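PDB 4XHF: Na-translocating NADH-quinone reductase subunit C NqrC from Shewanella oneidensis, which is a flavoprotein subunit of a membrane-bound complex, its soluble part carrying a covalently bound flavin mononucleotide. Local coordinates for residues A[174-178]-A[179-183]; A[219-222]-A[223-227]; A[42-45]-A[46-49]. All coordinates share one frame; numbering follows the deposited sequence.

Contact 1: A[174-178]-A[179-183]; sequences DFVTD and PHWLS
Asp178 O accepts two backbone N-H groups of the helix that begins just after it, at the loop-to-helix junction of residues 174-183, where Asp178 is the N-cap. The bond from Leu182 N is 3.0 Å long and lies in the carbonyl plane of Asp178, with an N-H...O angle of 165°. Trp181 N, also 3.0 Å from Asp178 O, comes from above that plane and makes a more bent bond. The carboxylate adds the cap proper: with CG of Asp178 anti to its own N (chi1 -172°), OD1 meets His180 N at 3.0 Å from above the carboxylate plane. The same oxygen lies at the edge of the His180 ring, in its plane, 3.1 Å from CD2.

Phe175 and Trp181 form an edge-to-face (T-shaped) pair, with ring planes 83° apart. The indole is fixed at its polar end by a hydrogen bond from NE1 to Asp215 O. Leu182 brings CD2 to 3.2 Å from Val176 O, a buried carbonyl with no polar partner in the model, and packs on Val161 and Val163 of strand 158-165. In the aromatic pair, Phe175 CE1 stands over the centre of the six-membered indole ring, 3.5 Å from Trp181 CE2.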
ATOM      1  N   ASP A 174      12.238   0.120 -13.413  1.00 16.41           N
ATOM      2  CA  ASP A 174      10.996   0.874 -13.574  1.00 17.86           C
ATOM      3  C   ASP A 174       9.815  -0.030 -13.913  1.00 15.25           C
ATOM      4  O   ASP A 174       8.742   0.448 -14.277  1.00 15.30           O
ATOM      5  CB  ASP A 174      11.158   1.943 -14.656  1.00 24.22           C
ATOM      6  CG  ASP A 174      11.263   1.355 -16.048  1.00 30.29           C
ATOM      7  OD1 ASP A 174      10.844   2.033 -17.011  1.00 34.05           O
ATOM      8  OD2 ASP A 174      11.764   0.218 -16.184  1.00 30.74           O
ATOM      9  N   PHE A 175      10.016  -1.338 -13.791  1.00 14.95           N
ATOM     10  CA  PHE A 175       8.944  -2.300 -14.008  1.00 12.77           C
ATOM     11  C   PHE A 175       7.869  -2.183 -12.936  1.00 14.07           C
ATOM     12  O   PHE A 175       6.723  -2.575 -13.152  1.00 13.96           O
ATOM     13  CB  PHE A 175       9.497  -3.725 -14.017  1.00 12.83           C
ATOM     14  CG  PHE A 175      10.024  -4.179 -12.682  1.00 11.94           C
ATOM     15  CD1 PHE A 175       9.183  -4.768 -11.755  1.00 11.87           C
ATOM     16  CD2 PHE A 175      11.360  -4.021 -12.360  1.00 12.50           C
ATOM     17  CE1 PHE A 175       9.663  -5.185 -10.532  1.00 14.05           C
ATOM     18  CE2 PHE A 175      11.847  -4.437 -11.138  1.00 12.77           C
ATOM     19  CZ  PHE A 175      10.997  -5.020 -10.221  1.00 15.32           C
ATOM     20  N   VAL A 176       8.249  -1.652 -11.777  1.00 15.50           N
ATOM     21  CA  VAL A 176       7.363  -1.612 -10.617  1.00 14.52           C
ATOM     22  C   VAL A 176       6.055  -0.881 -10.908  1.00 13.34           C
ATOM     23  O   VAL A 176       5.032  -1.177 -10.296  1.00 14.35           O
ATOM     24  CB  VAL A 176       8.052  -0.944  -9.406  1.00 13.59           C
ATOM     25  CG1 VAL A 176       9.183  -1.817  -8.892  1.00 16.22           C
ATOM     26  CG2 VAL A 176       8.567   0.442  -9.767  1.00 13.46           C
ATOM     27  N   THR A 177       6.085   0.058 -11.848  1.00 13.37           N
ATOM     28  CA  THR A 177       4.889   0.817 -12.213  1.00 13.98           C
ATOM     29  C   THR A 177       4.137   0.193 -13.393  1.00 15.53           C
ATOM     30  O   THR A 177       3.065   0.664 -13.766  1.00 15.92           O
ATOM     31  CB  THR A 177       5.238   2.276 -12.568  1.00 16.44           C
ATOM     32  OG1 THR A 177       6.180   2.302 -13.648  1.00 21.36           O
ATOM     33  CG2 THR A 177       5.832   2.990 -11.362  1.00 15.81           C
ATOM     34  N   ASP A 178       4.699  -0.866 -13.971  1.00 16.00           N
ATOM     35  CA  ASP A 178       4.075  -1.562 -15.095  1.00 15.39           C
ATOM     36  C   ASP A 178       2.883  -2.388 -14.615  1.00 11.95           C
ATOM     37  O   ASP A 178       3.058  -3.312 -13.819  1.00 14.92           O
ATOM     38  CB  ASP A 178       5.096  -2.468 -15.793  1.00 18.55           C
ATOM     39  CG  ASP A 178       4.564  -3.078 -17.082  1.00 19.05           C
ATOM     40  OD1 ASP A 178       3.356  -2.941 -17.369  1.00 16.87           O
ATOM     41  OD2 ASP A 178       5.362  -3.707 -17.808  1.00 19.74           O
ATOM     42  N   PRO A 179       1.668  -2.062 -15.094  1.00 13.62           N
ATOM     43  CA  PRO A 179       0.480  -2.823 -14.692  1.00 12.31           C
ATOM     44  C   PRO A 179       0.576  -4.315 -14.994  1.00 12.23           C
ATOM     45  O   PRO A 179      -0.022  -5.119 -14.281  1.00 13.39           O
ATOM     46  CB  PRO A 179      -0.638  -2.184 -15.520  1.00 14.59           C
ATOM     47  CG  PRO A 179      -0.170  -0.812 -15.779  1.00 14.56           C
ATOM     48  CD  PRO A 179       1.306  -0.929 -15.965  1.00 14.90           C
ATOM     49  N   HIS A 180       1.306  -4.672 -16.046  1.00 12.05           N
ATOM     50  CA  HIS A 180       1.486  -6.073 -16.403  1.00 12.11           C
ATOM     51  C   HIS A 180       2.118  -6.845 -15.253  1.00 13.03           C
ATOM     52  O   HIS A 180       1.763  -7.996 -15.000  1.00 17.43           O
ATOM     53  CB  HIS A 180       2.352  -6.207 -17.657  1.00 14.04           C
ATOM     54  CG  HIS A 180       1.688  -5.723 -18.908  1.00 18.73           C
ATOM     55  ND1 HIS A 180       0.962  -6.553 -19.735  1.00 22.10           N
ATOM     56  CD2 HIS A 180       1.643  -4.494 -19.477  1.00 20.03           C
ATOM     57  CE1 HIS A 180       0.497  -5.858 -20.757  1.00 22.69           C
ATOM     58  NE2 HIS A 180       0.896  -4.605 -20.624  1.00 21.60           N
ATOM     59  N   TRP A 181       3.053  -6.205 -14.559  1.00 11.62           N
ATOM     60  CA  TRP A 181       3.749  -6.842 -13.448  1.00 13.02           C
ATOM     61  C   TRP A 181       2.954  -6.732 -12.150  1.00 12.60           C
ATOM     62  O   TRP A 181       2.904  -7.676 -11.364  1.00 12.98           O
ATOM     63  CB  TRP A 181       5.134  -6.223 -13.257  1.00 13.65           C
ATOM     64  CG  TRP A 181       5.896  -6.833 -12.123  1.00 12.49           C
ATOM     65  CD1 TRP A 181       6.547  -8.031 -12.123  1.00 12.58           C
ATOM     66  CD2 TRP A 181       6.086  -6.273 -10.820  1.00 12.39           C
ATOM     67  NE1 TRP A 181       7.130  -8.253 -10.900  1.00 11.44           N
ATOM     68  CE2 TRP A 181       6.862  -7.188 -10.082  1.00 12.46           C
ATOM     69  CE3 TRP A 181       5.674  -5.086 -10.205  1.00 13.04           C
ATOM     70  CZ2 TRP A 181       7.236  -6.953  -8.762  1.00 13.01           C
ATOM     71  CZ3 TRP A 181       6.047  -4.855  -8.895  1.00 13.51           C
ATOM     72  CH2 TRP A 181       6.820  -5.783  -8.187  1.00 13.05           C
ATOM     73  N   LEU A 182       2.338  -5.577 -11.933  1.00 12.65           N
ATOM     74  CA  LEU A 182       1.560  -5.339 -10.723  1.00 14.16           C
ATOM     75  C   LEU A 182       0.367  -6.288 -10.625  1.00 12.45           C
ATOM     76  O   LEU A 182      -0.060  -6.648  -9.529  1.00 12.46           O
ATOM     77  CB  LEU A 182       1.076  -3.888 -10.682  1.00 15.43           C
ATOM     78  CG  LEU A 182       2.151  -2.821 -10.468  1.00 12.61           C
ATOM     79  CD1 LEU A 182       1.613  -1.453 -10.841  1.00 11.80           C
ATOM     80  CD2 LEU A 182       2.625  -2.830  -9.025  1.00 11.82           C
ATOM     81  N   SER A 183      -0.167  -6.690 -11.773  1.00 13.33           N
ATOM     82  CA  SER A 183      -1.338  -7.560 -11.810  1.00 14.36           C
ATOM     83  C   SER A 183      -1.019  -8.956 -11.285  1.00 14.36           C
ATOM     84  O   SER A 183      -1.920  -9.708 -10.911  1.00 14.72           O
ATOM     85  CB  SER A 183      -1.882  -7.658 -13.234  1.00 17.28           C
ATOM     86  OG  SER A 183      -0.974  -8.346 -14.076  1.00 20.23           O
TER

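Contact 2: A[219-222]-A[223-227]; sequences GATM and TGRGV. With FMN (flavin mononucleotide), chain E.
With OG1 beside the backbone N (chi1 -55°), Thr221 turns its oxygen to the flavin phosphate and its methyl, CG2, to Arg225 one helical turn on. Thr223 has a similar torsion (chi1 -69°), which brings its OG1 to the isoalloxazine ring. Here the N-terminal turn of helix 221-234, with Ala220 at the N-cap position, is the attachment site of the flavin mononucleotide. Thr221 OG1 lies 1.6 Å from FMN P, a covalent bond. Backbone amides hold the phosphate end of the ribityl chain: Thr221 N bonds FMN O5' at 2.9 Å, and Met222 N reaches FMN O4' in a nearly straight bond (166°). At the pyrimidine end of the flavin, Thr223 N donates to FMN O2 at 2.7 Å, while FMN N3 donates to Thr223 OG1. That hydroxyl also bonds Glu168 OE1. Within the helix, Arg225 N bonds Thr221 O at 3.0 Å, nearly along the C=O axis, and Arg225 NE lies 3.6 Å from Thr221 CG2. With FMN N3 as donor, the hydroxyl probably gives its proton to Glu168 OE1, and one helical turn holds the flavin at two places, by a phosphoester at Thr221 and by a donor-acceptor pair at the pyrimidine edge.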
ATOM      1  N   GLY A 219      17.225  -9.295 -14.469  1.00 26.47           N
ATOM      2  CA  GLY A 219      18.029  -8.122 -14.756  1.00 25.98           C
ATOM      3  C   GLY A 219      17.702  -6.970 -13.823  1.00 26.03           C
ATOM      4  O   GLY A 219      18.410  -5.963 -13.795  1.00 25.96           O
ATOM      5  N   ALA A 220      16.620  -7.123 -13.061  1.00 26.20           N
ATOM      6  CA  ALA A 220      16.184  -6.104 -12.111  1.00 25.20           C
ATOM      7  C   ALA A 220      15.692  -6.755 -10.821  1.00 25.51           C
ATOM      8  O   ALA A 220      14.590  -6.473 -10.350  1.00 23.76           O
ATOM      9  CB  ALA A 220      15.090  -5.249 -12.720  1.00 24.58           C
ATOM     10  N   THR A 221      16.520  -7.623 -10.254  1.00 25.68           N
ATOM     11  CA  THR A 221      16.139  -8.395  -9.078  1.00 27.32           C
ATOM     12  C   THR A 221      16.199  -7.562  -7.800  1.00 25.15           C
ATOM     13  O   THR A 221      15.375  -7.733  -6.903  1.00 25.39           O
ATOM     14  CB  THR A 221      17.045  -9.631  -8.922  1.00 31.84           C
ATOM     15  OG1 THR A 221      17.011 -10.402 -10.129  1.00 33.30           O
ATOM     16  CG2 THR A 221      16.587 -10.504  -7.762  1.00 33.73           C
ATOM     17  N   MET A 222      17.169  -6.657  -7.723  1.00 23.16           N
ATOM     18  CA  MET A 222      17.400  -5.891  -6.503  1.00 21.56           C
ATOM     19  C   MET A 222      16.235  -4.952  -6.198  1.00 18.58           C
ATOM     20  O   MET A 222      15.885  -4.744  -5.037  1.00 17.54           O
ATOM     21  CB  MET A 222      18.702  -5.096  -6.616  1.00 22.98           C
ATOM     22  CG  MET A 222      19.953  -5.965  -6.615  1.00 26.69           C
ATOM     23  SD  MET A 222      20.183  -6.879  -5.074  1.00 33.24           S
ATOM     24  CE  MET A 222      20.532  -5.547  -3.930  1.00 36.62           C
ATOM     25  N   THR A 223      15.638  -4.387  -7.244  1.00 18.14           N
ATOM     26  CA  THR A 223      14.457  -3.548  -7.084  1.00 16.77           C
ATOM     27  C   THR A 223      13.316  -4.371  -6.499  1.00 17.17           C
ATOM     28  O   THR A 223      12.628  -3.931  -5.578  1.00 16.36           O
ATOM     29  CB  THR A 223      14.017  -2.930  -8.428  1.00 14.95           C
ATOM     30  OG1 THR A 223      14.982  -1.958  -8.839  1.00 15.72           O
ATOM     31  CG2 THR A 223      12.656  -2.247  -8.314  1.00 13.64           C
ATOM     32  N   GLY A 224      13.127  -5.567  -7.042  1.00 17.69           N
ATOM     33  CA  GLY A 224      12.048  -6.439  -6.622  1.00 18.13           C
ATOM     34  C   GLY A 224      12.158  -6.839  -5.164  1.00 17.26           C
ATOM     35  O   GLY A 224      11.154  -6.908  -4.456  1.00 17.49           O
ATOM     36  N   ARG A 225      13.381  -7.106  -4.715  1.00 18.09           N
ATOM     37  CA  ARG A 225      13.619  -7.481  -3.327  1.00 19.81           C
ATOM     38  C   ARG A 225      13.305  -6.314  -2.402  1.00 16.16           C
ATOM     39  O   ARG A 225      12.937  -6.507  -1.244  1.00 18.03           O
ATOM     40  CB  ARG A 225      15.064  -7.934  -3.124  1.00 23.57           C
ATOM     41  CG  ARG A 225      15.508  -9.044  -4.061  1.00 30.46           C
ATOM     42  CD  ARG A 225      16.148 -10.191  -3.296  1.00 36.51           C
ATOM     43  NE  ARG A 225      16.747 -11.180  -4.195  1.00 40.77           N
ATOM     44  CZ  ARG A 225      17.982 -11.669  -4.082  1.00 44.86           C
ATOM     45  NH1 ARG A 225      18.791 -11.279  -3.100  1.00 46.55           N
ATOM     46  NH2 ARG A 225      18.415 -12.561  -4.962  1.00 45.83           N
ATOM     47  N   GLY A 226      13.456  -5.099  -2.918  1.00 14.27           N
ATOM     48  CA  GLY A 226      13.123  -3.907  -2.165  1.00 15.56           C
ATOM     49  C   GLY A 226      11.631  -3.822  -1.913  1.00 18.14           C
ATOM     50  O   GLY A 226      11.194  -3.571  -0.791  1.00 18.27           O
ATOM     51  N   VAL A 227      10.848  -4.037  -2.968  1.00 17.85           N
ATOM     52  CA  VAL A 227       9.392  -4.053  -2.860  1.00 14.04           C
ATOM     53  C   VAL A 227       8.972  -5.142  -1.889  1.00 13.69           C
ATOM     54  O   VAL A 227       8.059  -4.963  -1.087  1.00 13.50           O
ATOM     55  CB  VAL A 227       8.724  -4.294  -4.229  1.00 13.25           C
ATOM     56  CG1 VAL A 227       7.203  -4.391  -4.092  1.00 13.92           C
ATOM     57  CG2 VAL A 227       9.103  -3.190  -5.198  1.00 12.53           C
TER
HETATM   58  N1  FMN E 300      18.882  -3.735 -10.871  1.00 25.17           N
HETATM   59  C2  FMN E 300      17.671  -3.434 -10.128  1.00 23.20           C
HETATM   60  O2  FMN E 300      17.095  -4.279  -9.573  1.00 18.61           O
HETATM   61  N3  FMN E 300      17.176  -2.054 -10.085  1.00 25.05           N
HETATM   62  C4  FMN E 300      17.881  -1.030 -10.749  1.00 25.03           C
HETATM   63  O4  FMN E 300      17.485   0.079 -10.709  1.00 21.77           O
HETATM   64  C4A FMN E 300      19.145  -1.340 -11.508  1.00 27.04           C
HETATM   65  N5  FMN E 300      19.862  -0.317 -12.173  1.00 30.01           N
HETATM   66  C5A FMN E 300      21.080  -0.653 -12.899  1.00 28.85           C
HETATM   67  C6  FMN E 300      21.784   0.369 -13.556  1.00 31.05           C
HETATM   68  C7  FMN E 300      22.979   0.117 -14.186  1.00 33.29           C
HETATM   69  C7M FMN E 300      23.729   1.265 -14.824  1.00 34.36           C
HETATM   70  C8  FMN E 300      23.467  -1.191 -14.241  1.00 33.47           C
HETATM   71  C8M FMN E 300      24.897  -1.510 -14.767  1.00 31.13           C
HETATM   72  C9  FMN E 300      22.714  -2.259 -13.643  1.00 32.44           C
HETATM   73  C9A FMN E 300      21.538  -1.993 -12.933  1.00 29.93           C
HETATM   74  N10 FMN E 300      20.795  -3.039 -12.242  1.00 29.73           N
HETATM   75  C10 FMN E 300      19.587  -2.686 -11.537  1.00 27.16           C
HETATM   76  C1' FMN E 300      21.240  -4.484 -12.260  1.00 31.53           C
HETATM   77  C2' FMN E 300      21.689  -4.954 -10.888  1.00 34.47           C
HETATM   78  O2' FMN E 300      23.001  -4.523 -10.677  1.00 38.16           O
HETATM   79  C3' FMN E 300      21.656  -6.479 -10.804  1.00 33.12           C
HETATM   80  O3' FMN E 300      22.454  -6.998 -11.829  1.00 28.38           O
HETATM   81  C4' FMN E 300      20.216  -7.020 -10.922  1.00 32.78           C
HETATM   82  O4' FMN E 300      19.394  -6.408  -9.968  1.00 34.04           O
HETATM   83  C5' FMN E 300      20.170  -8.533 -10.695  1.00 30.35           C
HETATM   84  O5' FMN E 300      18.933  -8.997 -11.184  1.00 29.51           O
HETATM   85  P   FMN E 300      18.470 -10.492 -10.848  1.00 41.34           P
HETATM   86  O1P FMN E 300      19.514 -11.190  -9.859  1.00 37.47           O
HETATM   87  O2P FMN E 300      18.350 -11.343 -12.196  1.00 45.18           O

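Contact 3: A[42-45]-A[46-49]; sequences QRYV and LMAA
Met47 reaches back along helix 29-48 toward Arg43 and Tyr44. Its CB lies 3.3 Å from Arg43 O, and CG, placed beside the backbone N (chi1 -79°), comes to 3.2 Å from the same carbonyl oxygen. SD is 3.9 Å from Arg43 O. The chain then bends at its last torsion (chi3 7°), so that CE swings to the edge of the Tyr44 ring, near its plane and 4.4 Å from CD1; this is a loose apolar contact. The Tyr44 ring itself stacks with Tyr164, and both Tyr44 and Met47 touch Val162 of strand 158-165.

Each backbone N-H donates to the carbonyl four residues before it. Met47 N donates to Arg43 O at 2.9 Å, with an N-H...O angle of 158°. Ala48 N meets Tyr44 O, also at 2.9 Å, and equivalent bonds join Leu46 N to Gln42 O and Ala49 N to Val45 O. Leu46 follows its own acceptor, its CG lying 3.3 Å from Gln42 O. Val45, Ala48 and Ala49 pack on Val133 of strand 129-139, while Gln42 touches helix 58-66. The i to i+4 bonding and the small alanine side chains against the strand are those of the last turns of an alpha-helix packed on an antiparallel sheet.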
ATOM      1  N   GLN A  42      -7.411   9.114  -5.196  1.00 12.56           N
ATOM      2  CA  GLN A  42      -8.684   8.411  -5.313  1.00 10.74           C
ATOM      3  C   GLN A  42      -8.612   7.318  -6.374  1.00 11.29           C
ATOM      4  O   GLN A  42      -9.121   6.216  -6.176  1.00 12.21           O
ATOM      5  CB  GLN A  42      -9.808   9.398  -5.640  1.00 11.31           C
ATOM      6  CG  GLN A  42     -10.231  10.265  -4.458  1.00 11.79           C
ATOM      7  CD  GLN A  42     -11.310  11.269  -4.817  1.00 14.70           C
ATOM      8  OE1 GLN A  42     -11.274  11.885  -5.882  1.00 20.26           O
ATOM      9  NE2 GLN A  42     -12.282  11.438  -3.927  1.00 18.11           N
ATOM     10  N   ARG A  43      -7.963   7.620  -7.494  1.00 13.63           N
ATOM     11  CA  ARG A  43      -7.826   6.649  -8.572  1.00 11.68           C
ATOM     12  C   ARG A  43      -6.951   5.480  -8.132  1.00 11.37           C
ATOM     13  O   ARG A  43      -7.299   4.325  -8.363  1.00 13.08           O
ATOM     14  CB  ARG A  43      -7.250   7.309  -9.830  1.00 13.91           C
ATOM     15  CG  ARG A  43      -8.224   8.253 -10.531  1.00 16.46           C
ATOM     16  CD  ARG A  43      -7.733   8.663 -11.915  1.00 17.01           C
ATOM     17  NE  ARG A  43      -6.498   9.448 -11.864  1.00 17.24           N
ATOM     18  CZ  ARG A  43      -6.441  10.778 -11.811  1.00 17.77           C
ATOM     19  NH1 ARG A  43      -7.549  11.509 -11.794  1.00 20.56           N
ATOM     20  NH2 ARG A  43      -5.264  11.383 -11.773  1.00 17.46           N
ATOM     21  N   TYR A  44      -5.828   5.783  -7.485  1.00 12.74           N
ATOM     22  CA  TYR A  44      -4.913   4.752  -6.994  1.00 13.43           C
ATOM     23  C   TYR A  44      -5.631   3.762  -6.083  1.00 13.02           C
ATOM     24  O   TYR A  44      -5.487   2.548  -6.228  1.00 13.36           O
ATOM     25  CB  TYR A  44      -3.742   5.375  -6.226  1.00 15.25           C
ATOM     26  CG  TYR A  44      -2.804   6.235  -7.046  1.00 18.30           C
ATOM     27  CD1 TYR A  44      -2.588   5.987  -8.395  1.00 19.26           C
ATOM     28  CD2 TYR A  44      -2.125   7.297  -6.461  1.00 20.19           C
ATOM     29  CE1 TYR A  44      -1.725   6.776  -9.137  1.00 21.90           C
ATOM     30  CE2 TYR A  44      -1.263   8.088  -7.194  1.00 21.44           C
ATOM     31  CZ  TYR A  44      -1.066   7.825  -8.530  1.00 22.69           C
ATOM     32  OH  TYR A  44      -0.207   8.616  -9.259  1.00 26.43           O
ATOM     33  N   VAL A  45      -6.407   4.295  -5.145  1.00 12.88           N
ATOM     34  CA  VAL A  45      -7.090   3.481  -4.146  1.00 10.09           C
ATOM     35  C   VAL A  45      -8.120   2.571  -4.802  1.00  8.49           C
ATOM     36  O   VAL A  45      -8.190   1.384  -4.493  1.00  9.56           O
ATOM     37  CB  VAL A  45      -7.768   4.372  -3.076  1.00  9.37           C
ATOM     38  CG1 VAL A  45      -8.688   3.560  -2.166  1.00 10.12           C
ATOM     39  CG2 VAL A  45      -6.712   5.084  -2.249  1.00  9.53           C
ATOM     40  N   LEU A  46      -8.911   3.125  -5.714  1.00  9.58           N
ATOM     41  CA  LEU A  46      -9.934   2.342  -6.398  1.00  9.56           C
ATOM     42  C   LEU A  46      -9.294   1.286  -7.293  1.00  8.82           C
ATOM     43  O   LEU A  46      -9.779   0.160  -7.377  1.00 10.06           O
ATOM     44  CB  LEU A  46     -10.851   3.247  -7.223  1.00 11.85           C
ATOM     45  CG  LEU A  46     -11.750   4.205  -6.437  1.00 12.14           C
ATOM     46  CD1 LEU A  46     -12.492   5.120  -7.397  1.00 14.23           C
ATOM     47  CD2 LEU A  46     -12.734   3.454  -5.545  1.00 12.19           C
ATOM     48  N   MET A  47      -8.199   1.652  -7.952  1.00  9.17           N
ATOM     49  CA  MET A  47      -7.488   0.720  -8.818  1.00 11.99           C
ATOM     50  C   MET A  47      -6.936  -0.450  -8.014  1.00 11.75           C
ATOM     51  O   MET A  47      -6.997  -1.600  -8.448  1.00 11.04           O
ATOM     52  CB  MET A  47      -6.355   1.432  -9.558  1.00 13.27           C
ATOM     53  CG  MET A  47      -6.825   2.250 -10.754  1.00 14.81           C
ATOM     54  SD  MET A  47      -5.531   3.164 -11.620  1.00 21.63           S
ATOM     55  CE  MET A  47      -4.036   2.589 -10.812  1.00 44.03           C
ATOM     56  N   ALA A  48      -6.401  -0.151  -6.837  1.00 10.33           N
ATOM     57  CA  ALA A  48      -5.860  -1.186  -5.965  1.00 10.03           C
ATOM     58  C   ALA A  48      -6.971  -2.093  -5.445  1.00 10.66           C
ATOM     59  O   ALA A  48      -6.798  -3.305  -5.340  1.00 13.61           O
ATOM     60  CB  ALA A  48      -5.105  -0.557  -4.811  1.00 11.26           C
ATOM     61  N   ALA A  49      -8.119  -1.498  -5.134  1.00 11.29           N
ATOM     62  CA  ALA A  49      -9.247  -2.235  -4.573  1.00 11.41           C
ATOM     63  C   ALA A  49     -10.054  -2.960  -5.647  1.00 12.04           C
ATOM     64  O   ALA A  49     -11.021  -3.657  -5.338  1.00 13.22           O
ATOM     65  CB  ALA A  49     -10.145  -1.289  -3.799  1.00 11.65           C
TER

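How the contacts relate
The order along the chain is contact 3, contact 1, contact 2. Contacts 1 and 2 lie within the FMN-binding domain, their centres 12 Å apart and in direct touch: Phe175 CE2 is 3.5 Å from Ala220 O, and Val176 CG1 is 3.5 Å from Thr223 CG2. The junction at 174-183 therefore backs the flavin-bearing start of helix 221-234. Contact 3, at the end of helix 29-48, is separate, its centre about 15 Å from that of contact 1 and 24 Å from that of contact 2. Side chains of contact 3 touch Val162, and those of contact 1 touch its neighbours Val161 and Val163, so strand 158-165 of the antiparallel sheet lies between the two.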